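Local coordinates for protein glycerol Dehydrogenase (Unidentified, PDB 5XN8) that probably catalyses the NAD-dependent oxidation of glycerol to dihydroxyacetone, as a metal-dependent member of the iron-containing alcohol dehydrogenase family, at residues Ser167-Ala172 / Glu231-Ala236; Thr209-Gly214 / Leu297-Lys302; Val113-Thr116 / Ala122-Ser125. All blocks are in the same frame, centred on the assembly; numbering follows the deposited sequence.

In the fold
Contacts 1 and 2 lie in the all-helical part and contact 3 in the part built on the parallel sheet, with the zinc ion between. Contact 1 is nearest the metal, because Asp171 on its first helix is a ligand. Contacts 1 and 2 have centres about 11 Å apart and touch: Leu210 CD1 lies 3.5 Å from Met169 O, and Gly214 CA 3.6 Å from Ile233 CD1. Helix 197-223 links them, while contact 2 lies farther from the chain centre, with the side chain of Leu210 about 12 Å from the zinc. The centre of contact 3 is about 13 Å from that of contact 1, and its Pro123 side chain is about 9 Å from the metal.

Contact 1: residues Ser167-Ala172 / Glu231-Ala236; sequences SGMGDA and ERIIEA. With ZN (zinc ion), chain E.
Met169 and Ile233 meet through torsions that bring a thioether chain against the gamma methyl of a beta-branched side chain: CG of Met169 stands anti to its own carbonyl carbon (chi1 -68°), and Ile233 turns CG2 anti to its backbone N. CG2 lies 3.8 Å from Met169 CG and equally near SD, while CD1 of Ile233 comes within 4.1 Å of SD. The two side chains cross at about a right angle, and a bend about the CG-SD bond (chi3 -71°) turns the terminal CE aside. One turn further along both helices, the small residues Ala172 and Ala236 take over, with Ala172 CB 4.3 Å from Ala236 O and the CA atoms 7.0 Å apart. Leu210 and Ala217 of helix 197-223 add apolar side chains beside Met169 and Ile233.

Asp171, between the two touching residues of its helix, binds zinc through OD1 at 2.1 Å, His254, His271 and a water completing the ligand set, while OD2, 3.0 Å from the metal, accepts a hydrogen bond from Asp121 N. The chemistry is divided: buried van der Waals packing, mostly apolar, joins the helices, while the polar carboxylate is satisfied by metal and backbone N-H.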
loop_
_atom_site.group_PDB
_atom_site.type_symbol
_atom_site.label_atom_id
_atom_site.label_comp_id
_atom_site.label_asym_id
_atom_site.label_seq_id
_atom_site.Cartn_x
_atom_site.Cartn_y
_atom_site.Cartn_z
ATOM N N SER A 167 -19.810 29.137 -10.580
ATOM C CA SER A 167 -21.085 28.522 -10.972
ATOM C C SER A 167 -20.880 27.478 -12.060
ATOM O O SER A 167 -21.551 26.445 -12.065
ATOM C CB SER A 167 -22.090 29.573 -11.432
ATOM O OG SER A 167 -23.383 29.004 -11.542
ATOM N N GLY A 168 -19.937 27.738 -12.970
ATOM C CA GLY A 168 -19.546 26.765 -13.990
ATOM C C GLY A 168 -18.974 25.482 -13.433
ATOM O O GLY A 168 -19.227 24.404 -13.983
ATOM N N MET A 169 -18.190 25.588 -12.361
ATOM C CA MET A 169 -17.660 24.406 -11.665
ATOM C C MET A 169 -18.747 23.636 -10.908
ATOM O O MET A 169 -18.663 22.416 -10.761
ATOM C CB MET A 169 -16.519 24.801 -10.726
ATOM C CG MET A 169 -15.272 25.262 -11.455
ATOM S SD MET A 169 -13.864 25.517 -10.348
ATOM C CE MET A 169 -14.401 26.996 -9.484
ATOM N N GLY A 170 -19.761 24.350 -10.436
ATOM C CA GLY A 170 -20.935 23.738 -9.817
ATOM C C GLY A 170 -21.765 22.931 -10.790
ATOM O O GLY A 170 -22.290 21.887 -10.430
ATOM N N ASP A 171 -21.895 23.429 -12.020
ATOM C CA ASP A 171 -22.614 22.730 -13.096
ATOM C C ASP A 171 -21.838 21.500 -13.551
ATOM O O ASP A 171 -22.428 20.466 -13.892
ATOM C CB ASP A 171 -22.830 23.695 -14.277
ATOM C CG ASP A 171 -23.862 23.208 -15.291
ATOM O OD1 ASP A 171 -24.837 22.513 -14.943
ATOM O OD2 ASP A 171 -23.713 23.567 -16.475
ATOM N N ALA A 172 -20.517 21.618 -13.540
ATOM C CA ALA A 172 -19.615 20.564 -13.995
ATOM C C ALA A 172 -19.433 19.446 -12.972
ATOM O O ALA A 172 -19.276 18.278 -13.351
ATOM C CB ALA A 172 -18.267 21.168 -14.361
ATOM N N GLU A 231 -7.126 27.109 -17.578
ATOM C CA GLU A 231 -7.311 26.473 -18.888
ATOM C C GLU A 231 -7.924 25.084 -18.719
ATOM O O GLU A 231 -8.826 24.727 -19.466
ATOM C CB GLU A 231 -5.973 26.362 -19.647
ATOM C CG GLU A 231 -5.340 27.692 -20.059
ATOM C CD GLU A 231 -5.859 28.276 -21.372
ATOM O OE1 GLU A 231 -6.356 27.526 -22.230
ATOM O OE2 GLU A 231 -5.735 29.507 -21.561
ATOM N N ARG A 232 -7.437 24.323 -17.731
ATOM C CA ARG A 232 -7.957 22.975 -17.445
ATOM C C ARG A 232 -9.407 23.023 -16.964
ATOM O O ARG A 232 -10.217 22.173 -17.341
ATOM C CB ARG A 232 -7.115 22.245 -16.387
ATOM C CG ARG A 232 -5.643 22.031 -16.696
ATOM C CD ARG A 232 -5.397 21.063 -17.837
ATOM N NE ARG A 232 -3.967 21.002 -18.179
ATOM C CZ ARG A 232 -3.033 20.299 -17.521
ATOM N NH1 ARG A 232 -3.338 19.563 -16.446
ATOM N NH2 ARG A 232 -1.775 20.330 -17.940
ATOM N N ILE A 233 -9.718 24.006 -16.122
ATOM C CA ILE A 233 -11.070 24.174 -15.578
ATOM C C ILE A 233 -12.062 24.686 -16.616
ATOM O O ILE A 233 -13.213 24.269 -16.608
ATOM C CB ILE A 233 -11.052 25.064 -14.299
ATOM C CG1 ILE A 233 -10.429 24.281 -13.135
ATOM C CG2 ILE A 233 -12.443 25.582 -13.916
ATOM C CD1 ILE A 233 -11.293 23.178 -12.551
ATOM N N ILE A 234 -11.628 25.586 -17.498
ATOM C CA ILE A 234 -12.464 26.035 -18.624
ATOM C C ILE A 234 -12.808 24.864 -19.559
ATOM O O ILE A 234 -13.922 24.798 -20.086
ATOM C CB ILE A 234 -11.801 27.197 -19.404
ATOM C CG1 ILE A 234 -11.818 28.473 -18.555
ATOM C CG2 ILE A 234 -12.516 27.470 -20.729
ATOM C CD1 ILE A 234 -10.905 29.568 -19.074
ATOM N N GLU A 235 -11.864 23.952 -19.766
ATOM C CA GLU A 235 -12.107 22.757 -20.581
ATOM C C GLU A 235 -13.039 21.788 -19.858
ATOM O O GLU A 235 -13.951 21.228 -20.472
ATOM C CB GLU A 235 -10.794 22.053 -20.916
ATOM C CG GLU A 235 -10.942 20.961 -21.974
ATOM C CD GLU A 235 -9.757 20.023 -22.063
ATOM O OE1 GLU A 235 -8.651 20.421 -21.657
ATOM O OE2 GLU A 235 -9.939 18.873 -22.550
ATOM N N ALA A 236 -12.781 21.579 -18.566
ATOM C CA ALA A 236 -13.668 20.791 -17.713
ATOM C C ALA A 236 -15.100 21.323 -17.752
ATOM O O ALA A 236 -16.042 20.566 -17.998
ATOM C CB ALA A 236 -13.152 20.772 -16.278
HETATM ZN ZN ZN E . -26.463 22.291 -16.225
HETATM O O HOH W 1 -28.104 21.928 -17.550
#

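Contact 2: residues Thr209-Gly214 / Leu297-Lys302; sequences TLLAEG and LGFCEK
Phe299 and Leu210 make the closest approach, ring atom CE1 lying 3.4 Å from the backbone O of Leu210. That oxygen already accepts the helical bond from Gly214 N at 2.8 Å, and it sits obliquely to the ring. On the same leucine, CB packs 3.9 Å from Phe299 CZ, at the far end of the phenyl group. Leu211 reaches the near end of the ring, with CD2 4.1 Å from CD1 of Phe299 and near its CB. Gly214 CA comes to the ring edge, 4.4 Å from CE1; with no side chain there, the phenyl group can approach the helix backbone.

The ring is carried across by a chi1 of 175°, which sets CG opposite the backbone N; Phe299 as a whole accounts for more than half of the buried surface. Leu173 touches both Phe299 and Leu210, while Leu305 covers another part of the phenylalanine. The two helical segments run roughly the same way and cross at 41°; with the axes 11.0 Å apart at closest approach, the phenylalanine side chain bridges most of the separation. Helix 162-185 backs this junction through Met169 and Leu173, and helix 228-247 packs Ile233 against Leu210 and Glu213.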
loop_
_atom_site.group_PDB
_atom_site.type_symbol
_atom_site.label_atom_id
_atom_site.label_comp_id
_atom_site.label_asym_id
_atom_site.label_seq_id
_atom_site.Cartn_x
_atom_site.Cartn_y
_atom_site.Cartn_z
ATOM N N THR A 209 -10.619 16.660 -12.472
ATOM C CA THR A 209 -10.033 17.953 -12.833
ATOM C C THR A 209 -10.513 19.066 -11.895
ATOM O O THR A 209 -9.713 19.890 -11.471
ATOM C CB THR A 209 -10.332 18.320 -14.302
ATOM O OG1 THR A 209 -9.833 17.291 -15.156
ATOM C CG2 THR A 209 -9.680 19.633 -14.694
ATOM N N LEU A 210 -11.796 19.082 -11.555
ATOM C CA LEU A 210 -12.306 20.059 -10.569
ATOM C C LEU A 210 -11.570 19.950 -9.235
ATOM O O LEU A 210 -11.134 20.963 -8.695
ATOM C CB LEU A 210 -13.797 19.897 -10.320
ATOM C CG LEU A 210 -14.759 20.278 -11.430
ATOM C CD1 LEU A 210 -16.182 19.907 -11.052
ATOM C CD2 LEU A 210 -14.668 21.751 -11.746
ATOM N N LEU A 211 -11.402 18.732 -8.732
ATOM C CA LEU A 211 -10.706 18.502 -7.465
ATOM C C LEU A 211 -9.224 18.872 -7.541
ATOM O O LEU A 211 -8.680 19.479 -6.617
ATOM C CB LEU A 211 -10.858 17.048 -7.004
ATOM C CG LEU A 211 -12.291 16.517 -6.800
ATOM C CD1 LEU A 211 -12.216 15.065 -6.323
ATOM C CD2 LEU A 211 -13.129 17.392 -5.853
ATOM N N ALA A 212 -8.578 18.530 -8.650
ATOM C CA ALA A 212 -7.168 18.833 -8.833
ATOM C C ALA A 212 -6.900 20.322 -9.085
ATOM O O ALA A 212 -5.981 20.890 -8.505
ATOM C CB ALA A 212 -6.605 17.998 -9.976
ATOM N N GLU A 213 -7.701 20.933 -9.957
ATOM C CA GLU A 213 -7.420 22.264 -10.509
ATOM C C GLU A 213 -8.358 23.384 -10.057
ATOM O O GLU A 213 -8.057 24.549 -10.284
ATOM C CB GLU A 213 -7.475 22.204 -12.047
ATOM C CG GLU A 213 -6.639 21.098 -12.688
ATOM C CD GLU A 213 -5.139 21.247 -12.497
ATOM O OE1 GLU A 213 -4.673 22.372 -12.256
ATOM O OE2 GLU A 213 -4.421 20.222 -12.613
ATOM N N GLY A 214 -9.486 23.041 -9.443
ATOM C CA GLY A 214 -10.542 24.005 -9.139
ATOM C C GLY A 214 -10.135 25.204 -8.317
ATOM O O GLY A 214 -10.513 26.330 -8.625
ATOM N N LEU A 297 -18.625 18.310 -0.335
ATOM C CA LEU A 297 -18.856 19.390 0.619
ATOM C C LEU A 297 -17.617 20.291 0.742
ATOM O O LEU A 297 -17.725 21.526 0.683
ATOM C CB LEU A 297 -19.193 18.824 2.000
ATOM C CG LEU A 297 -20.583 18.255 2.251
ATOM C CD1 LEU A 297 -20.589 17.565 3.604
ATOM C CD2 LEU A 297 -21.690 19.317 2.166
ATOM N N GLY A 298 -16.455 19.657 0.903
ATOM C CA GLY A 298 -15.178 20.353 0.993
ATOM C C GLY A 298 -14.852 21.177 -0.224
ATOM O O GLY A 298 -14.405 22.309 -0.098
ATOM N N PHE A 299 -15.103 20.618 -1.402
ATOM C CA PHE A 299 -14.929 21.344 -2.664
ATOM C C PHE A 299 -15.856 22.552 -2.733
ATOM O O PHE A 299 -15.387 23.673 -2.971
ATOM C CB PHE A 299 -15.174 20.426 -3.864
ATOM C CG PHE A 299 -15.141 21.136 -5.188
ATOM C CD1 PHE A 299 -13.928 21.414 -5.808
ATOM C CD2 PHE A 299 -16.321 21.525 -5.819
ATOM C CE1 PHE A 299 -13.882 22.096 -7.011
ATOM C CE2 PHE A 299 -16.285 22.193 -7.031
ATOM C CZ PHE A 299 -15.061 22.481 -7.624
ATOM N N CYS A 300 -17.154 22.315 -2.528
ATOM C CA CYS A 300 -18.169 23.380 -2.571
ATOM C C CYS A 300 -17.890 24.545 -1.595
ATOM O O CYS A 300 -17.926 25.702 -1.998
ATOM C CB CYS A 300 -19.579 22.807 -2.317
ATOM S SG CYS A 300 -20.341 21.905 -3.678
ATOM N N GLU A 301 -17.609 24.244 -0.330
ATOM C CA GLU A 301 -17.289 25.286 0.673
ATOM C C GLU A 301 -16.094 26.133 0.264
ATOM O O GLU A 301 -16.106 27.359 0.403
ATOM C CB GLU A 301 -17.006 24.662 2.043
ATOM C CG GLU A 301 -16.510 25.647 3.119
ATOM C CD GLU A 301 -16.368 25.027 4.492
ATOM O OE1 GLU A 301 -16.112 23.800 4.564
ATOM O OE2 GLU A 301 -16.502 25.743 5.511
ATOM N N LYS A 302 -15.068 25.453 -0.230
ATOM C CA LYS A 302 -13.777 26.042 -0.572
ATOM C C LYS A 302 -13.894 27.000 -1.739
ATOM O O LYS A 302 -13.313 28.079 -1.696
ATOM C CB LYS A 302 -12.815 24.894 -0.886
ATOM C CG LYS A 302 -11.363 25.182 -1.172
ATOM C CD LYS A 302 -10.553 23.875 -1.070
ATOM C CE LYS A 302 -10.840 22.874 -2.199
ATOM N NZ LYS A 302 -11.025 21.479 -1.705
#

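Contact 3: residues Val113-Thr116 / Ala122-Ser125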
loop_
_atom_site.group_PDB
_atom_site.type_symbol
_atom_site.label_atom_id
_atom_site.label_comp_id
_atom_site.label_asym_id
_atom_site.label_seq_id
_atom_site.Cartn_x
_atom_site.Cartn_y
_atom_site.Cartn_z
ATOM N N VAL A 113 -19.983 29.306 -31.826
ATOM C CA VAL A 113 -20.348 29.879 -30.525
ATOM C C VAL A 113 -19.077 30.319 -29.811
ATOM O O VAL A 113 -18.100 29.576 -29.758
ATOM C CB VAL A 113 -21.194 28.921 -29.647
ATOM C CG1 VAL A 113 -22.607 28.798 -30.210
ATOM C CG2 VAL A 113 -20.566 27.546 -29.499
ATOM N N ILE A 114 -19.096 31.540 -29.281
ATOM C CA ILE A 114 -17.938 32.134 -28.621
ATOM C C ILE A 114 -18.358 32.605 -27.224
ATOM O O ILE A 114 -18.639 33.784 -27.033
ATOM C CB ILE A 114 -17.342 33.308 -29.449
ATOM C CG1 ILE A 114 -17.175 32.902 -30.919
ATOM C CG2 ILE A 114 -16.004 33.761 -28.864
ATOM C CD1 ILE A 114 -16.432 33.915 -31.770
ATOM N N PRO A 115 -18.403 31.677 -26.243
ATOM C CA PRO A 115 -18.699 32.073 -24.871
ATOM C C PRO A 115 -17.638 33.003 -24.290
ATOM O O PRO A 115 -16.452 32.680 -24.316
ATOM C CB PRO A 115 -18.711 30.737 -24.106
ATOM C CG PRO A 115 -18.919 29.689 -25.134
ATOM C CD PRO A 115 -18.264 30.211 -26.365
ATOM N N THR A 116 -18.074 34.155 -23.800
ATOM C CA THR A 116 -17.217 35.096 -23.086
ATOM C C THR A 116 -17.158 34.804 -21.569
ATOM O O THR A 116 -16.404 35.453 -20.840
ATOM C CB THR A 116 -17.716 36.534 -23.307
ATOM O OG1 THR A 116 -19.079 36.640 -22.871
ATOM C CG2 THR A 116 -17.632 36.896 -24.781
ATOM N N ALA A 122 -23.584 24.272 -21.542
ATOM C CA ALA A 122 -24.460 24.407 -22.691
ATOM C C ALA A 122 -23.752 24.639 -24.037
ATOM O O ALA A 122 -24.207 24.091 -25.034
ATOM C CB ALA A 122 -25.476 25.524 -22.449
ATOM N N PRO A 123 -22.662 25.448 -24.078
ATOM C CA PRO A 123 -22.078 25.846 -25.372
ATOM C C PRO A 123 -21.826 24.734 -26.411
ATOM O O PRO A 123 -22.049 24.973 -27.596
ATOM C CB PRO A 123 -20.756 26.501 -24.967
ATOM C CG PRO A 123 -21.037 27.097 -23.634
ATOM C CD PRO A 123 -22.010 26.166 -22.960
ATOM N N THR A 124 -21.384 23.551 -25.973
ATOM C CA THR A 124 -21.111 22.428 -26.885
ATOM C C THR A 124 -22.360 21.638 -27.290
ATOM O O THR A 124 -22.329 20.910 -28.293
ATOM C CB THR A 124 -20.110 21.408 -26.268
ATOM O OG1 THR A 124 -20.698 20.781 -25.123
ATOM C CG2 THR A 124 -18.813 22.084 -25.849
ATOM N N SER A 125 -23.440 21.750 -26.517
ATOM C CA SER A 125 -24.638 20.935 -26.739
ATOM C C SER A 125 -25.437 21.342 -27.974
ATOM O O SER A 125 -25.366 22.489 -28.440
ATOM C CB SER A 125 -25.554 20.971 -25.510
ATOM O OG SER A 125 -26.084 22.270 -25.288
#
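Pro115 and Pro123 bring two pyrrolidine rings together through their outer carbons, CG of Pro115 being 3.7 Å from CG of Pro123 and just as near its CB. The rings cross obliquely, so a corner of one meets the CB-CG side of the other. Beside them Val113 directs CG2 at the backbone O of Pro123, 3.5 Å away. The other valine methyl, CG1, stands anti to the carbonyl carbon (chi1 -72°), which leaves CG2 between the backbone N and C and facing the loop. All three touching residues are buried, and no hydrogen bond passes between the segments.

Local bonds shape the loop, with help from helix 94-107. A type I beta turn from Ala122 to Ser125 is closed by Ser125 N on Ala122 O at 2.9 Å, and Ser125 OG gives the same oxygen a second bond of 2.6 Å. The hydroxyl lies in the carbonyl plane, on a lone pair, with a C=O...OG angle of 131°. Lys101 NZ also bonds to Ala122 O, adding a positive charge that would probably polarise this carbonyl further.

Thr116 and Ser125 correspond to NAD(+)-binding residues, consistent with a place beside the cofactor pocket. Strand 111-115 runs between strands 149-153 and 87-92 of the parallel sheet; Leu97 of helix 94-107 packs on Val113 and Pro115, and Thr238 of helix 228-247 reaches Pro123.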